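Putative glycosyl hydrolase (Bacteroides thetaiotaomicron VPI-5482, PDB 3K11) is probably a glycoside hydrolase of family 88, though its substrate and activity are not established. Local coordinates at residues F40-I43 and D44-P48. Sequence-based numbering, arbitrary orientation.
Sequences FAYI and DKETP
Thr47 OG1 donates to Ile43 O over 2.6 Å, a side-chain bond near the C-terminal end of helix 29-45. The hydroxyl approaches 31° out of the carbonyl plane, and the same oxygen takes a weak bond from Glu46 N. One turn earlier, Asp44 N bonds Phe40 O at 2.9 Å. By contrast, Lys45 N to Ala41 O and Glu46 N to Tyr42 O are both long and weak. The Tyr42 ring, its CG turned opposite the backbone N (chi1 175°), reaches along the helix to Glu46, whose CG lies over one face, offset toward the rim, in a CH-pi contact 4.1 Å from the ring centroid. Ring and carboxylate planes are 51° apart. A water at the ring edge, 2.6 Å from Tyr42 OH, donates to Glu46 OE2, and Gln370 also bonds the phenol oxygen. Shortened to alanine here, Tyr42 would probably leave the water and Gln370 without their shared hydroxyl and bare Glu46 CG. The looser side belongs to exposed Lys45: in the conformer described here its bent chain brings Lys45 NZ to 2.6 Å from Glu46 OE2, but the residue takes a second conformer and touches a crystal neighbour, so this salt bridge is doubtful. Close packing lies on the buried side, where Ile43 meets Trp84 and Thr87 of helix 82-98, Tyr106 of helix 101-128 and Tyr400 of helix 400-416. Helix 101-128 also supplies Arg110, in a salt bridge with Asp44 OD1, and Tyr106, hydrogen-bonded to Thr47 OG1. Membership of family 88, in the six-hairpin glycosidase clan, is consistent with an (alpha/alpha)6 barrel, in which this part of helix 29-45 packs among helices 82-98, 101-128 and 400-416.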
ATOM      1  N   PHE A  40       0.153  21.688  29.326  1.00 24.99           N
ATOM      2  CA  PHE A  40       0.986  21.897  30.499  1.00 24.79           C
ATOM      3  C   PHE A  40       0.131  22.136  31.747  1.00 24.92           C
ATOM      4  O   PHE A  40       0.396  21.571  32.813  1.00 23.26           O
ATOM      5  CB  PHE A  40       1.923  23.088  30.268  1.00 24.90           C
ATOM      6  CG  PHE A  40       2.777  23.413  31.457  1.00 25.61           C
ATOM      7  CD1 PHE A  40       3.712  22.512  31.899  1.00 23.62           C
ATOM      8  CD2 PHE A  40       2.605  24.603  32.163  1.00 30.28           C
ATOM      9  CE1 PHE A  40       4.491  22.766  33.010  1.00 27.03           C
ATOM     10  CE2 PHE A  40       3.372  24.866  33.274  1.00 34.57           C
ATOM     11  CZ  PHE A  40       4.340  23.949  33.689  1.00 28.55           C
ATOM     12  N   ALA A  41      -0.880  22.980  31.631  1.00 26.30           N
ATOM     13  CA  ALA A  41      -1.716  23.294  32.819  1.00 28.90           C
ATOM     14  C   ALA A  41      -2.378  22.017  33.312  1.00 31.71           C
ATOM     15  O   ALA A  41      -2.473  21.748  34.502  1.00 31.56           O
ATOM     16  CB  ALA A  41      -2.765  24.351  32.485  1.00 28.97           C
ATOM     17  N   TYR A  42      -2.835  21.206  32.377  1.00 27.34           N
ATOM     18  CA  TYR A  42      -3.468  19.959  32.737  1.00 26.60           C
ATOM     19  C   TYR A  42      -2.524  19.000  33.456  1.00 27.51           C
ATOM     20  O   TYR A  42      -2.841  18.497  34.509  1.00 28.58           O
ATOM     21  CB  TYR A  42      -4.038  19.297  31.479  1.00 25.58           C
ATOM     22  CG  TYR A  42      -4.610  17.928  31.754  1.00 27.65           C
ATOM     23  CD1 TYR A  42      -5.713  17.764  32.565  1.00 28.88           C
ATOM     24  CD2 TYR A  42      -4.060  16.807  31.183  1.00 24.26           C
ATOM     25  CE1 TYR A  42      -6.221  16.496  32.824  1.00 24.84           C
ATOM     26  CE2 TYR A  42      -4.560  15.551  31.441  1.00 24.80           C
ATOM     27  CZ  TYR A  42      -5.639  15.399  32.246  1.00 27.28           C
ATOM     28  OH  TYR A  42      -6.104  14.108  32.469  1.00 28.52           O
ATOM     29  N   ILE A  43      -1.346  18.762  32.892  1.00 25.39           N
ATOM     30  CA  ILE A  43      -0.456  17.763  33.481  1.00 26.53           C
ATOM     31  C   ILE A  43       0.101  18.250  34.817  1.00 28.64           C
ATOM     32  O   ILE A  43       0.437  17.438  35.661  1.00 29.90           O
ATOM     33  CB  ILE A  43       0.680  17.324  32.541  1.00 27.17           C
ATOM     34  CG1 ILE A  43       1.620  18.493  32.193  1.00 34.17           C
ATOM     35  CG2 ILE A  43       0.078  16.655  31.280  1.00 23.77           C
ATOM     36  CD1 ILE A  43       3.063  18.134  32.269  1.00 37.80           C
ATOM     37  N   ASP A  44       0.210  19.560  34.962  1.00 24.90           N
ATOM     38  CA  ASP A  44       0.743  20.150  36.198  1.00 31.69           C
ATOM     39  C   ASP A  44      -0.121  19.686  37.400  1.00 35.02           C
ATOM     40  O   ASP A  44       0.422  19.160  38.428  1.00 36.51           O
ATOM     41  CB  ASP A  44       0.726  21.669  36.058  1.00 29.25           C
ATOM     42  CG  ASP A  44       1.452  22.392  37.182  1.00 36.79           C
ATOM     43  OD1 ASP A  44       2.330  21.792  37.859  1.00 34.79           O
ATOM     44  OD2 ASP A  44       1.145  23.580  37.354  1.00 40.09           O
ATOM     45  N   LYS A  45      -1.447  19.844  37.239  0.80 33.79           N
ATOM     46  CA  LYS A  45      -2.417  19.445  38.294  0.80 35.64           C
ATOM     47  C   LYS A  45      -2.603  17.932  38.450  0.80 35.34           C
ATOM     48  O   LYS A  45      -3.112  17.486  39.469  0.80 40.25           O
ATOM     49  CB  LYS A  45      -3.781  20.186  38.220  0.80 36.79           C
ATOM     50  CG  LYS A  45      -4.490  20.428  36.858  0.80 43.23           C
ATOM     51  CD  LYS A  45      -5.103  19.180  36.204  0.80 45.86           C
ATOM     52  CE  LYS A  45      -6.323  18.702  36.921  0.80 49.68           C
ATOM     53  NZ  LYS A  45      -7.175  17.604  36.379  0.80 38.13           N
ATOM     54  N   GLU A  46      -2.185  17.159  37.460  1.00 28.51           N
ATOM     55  CA  GLU A  46      -2.263  15.702  37.502  1.00 28.35           C
ATOM     56  C   GLU A  46      -0.991  14.970  37.848  1.00 28.48           C
ATOM     57  O   GLU A  46      -0.909  13.733  37.695  1.00 27.49           O
ATOM     58  CB  GLU A  46      -2.754  15.217  36.133  1.00 29.22           C
ATOM     59  CG  GLU A  46      -4.202  15.558  35.879  1.00 32.11           C
ATOM     60  CD  GLU A  46      -5.140  14.833  36.845  1.00 40.22           C
ATOM     61  OE1 GLU A  46      -4.709  13.916  37.585  1.00 37.13           O
ATOM     62  OE2 GLU A  46      -6.304  15.192  36.857  1.00 37.20           O
ATOM     63  N   THR A  47       0.039  15.714  38.236  1.00 25.63           N
ATOM     64  CA  THR A  47       1.308  15.138  38.639  1.00 26.91           C
ATOM     65  C   THR A  47       1.760  15.750  39.965  1.00 25.95           C
ATOM     66  O   THR A  47       2.848  16.326  40.054  1.00 25.63           O
ATOM     67  CB  THR A  47       2.368  15.311  37.532  1.00 27.44           C
ATOM     68  OG1 THR A  47       2.452  16.689  37.108  1.00 25.27           O
ATOM     69  CG2 THR A  47       2.022  14.377  36.323  1.00 22.92           C
ATOM     70  N   PRO A  48       0.967  15.547  41.025  1.00 25.19           N
ATOM     71  CA  PRO A  48       1.279  16.167  42.315  1.00 24.16           C
ATOM     72  C   PRO A  48       2.608  15.694  42.899  1.00 24.69           C
ATOM     73  O   PRO A  48       2.908  14.533  42.872  1.00 28.02           O
ATOM     74  CB  PRO A  48       0.108  15.750  43.204  1.00 24.14           C
ATOM     75  CG  PRO A  48      -0.430  14.483  42.596  1.00 24.27           C
ATOM     76  CD  PRO A  48      -0.252  14.712  41.111  1.00 24.93           C
TER
HETATM   77  O   HOH W   1      -7.689  13.739  34.523  1.00 39.63           O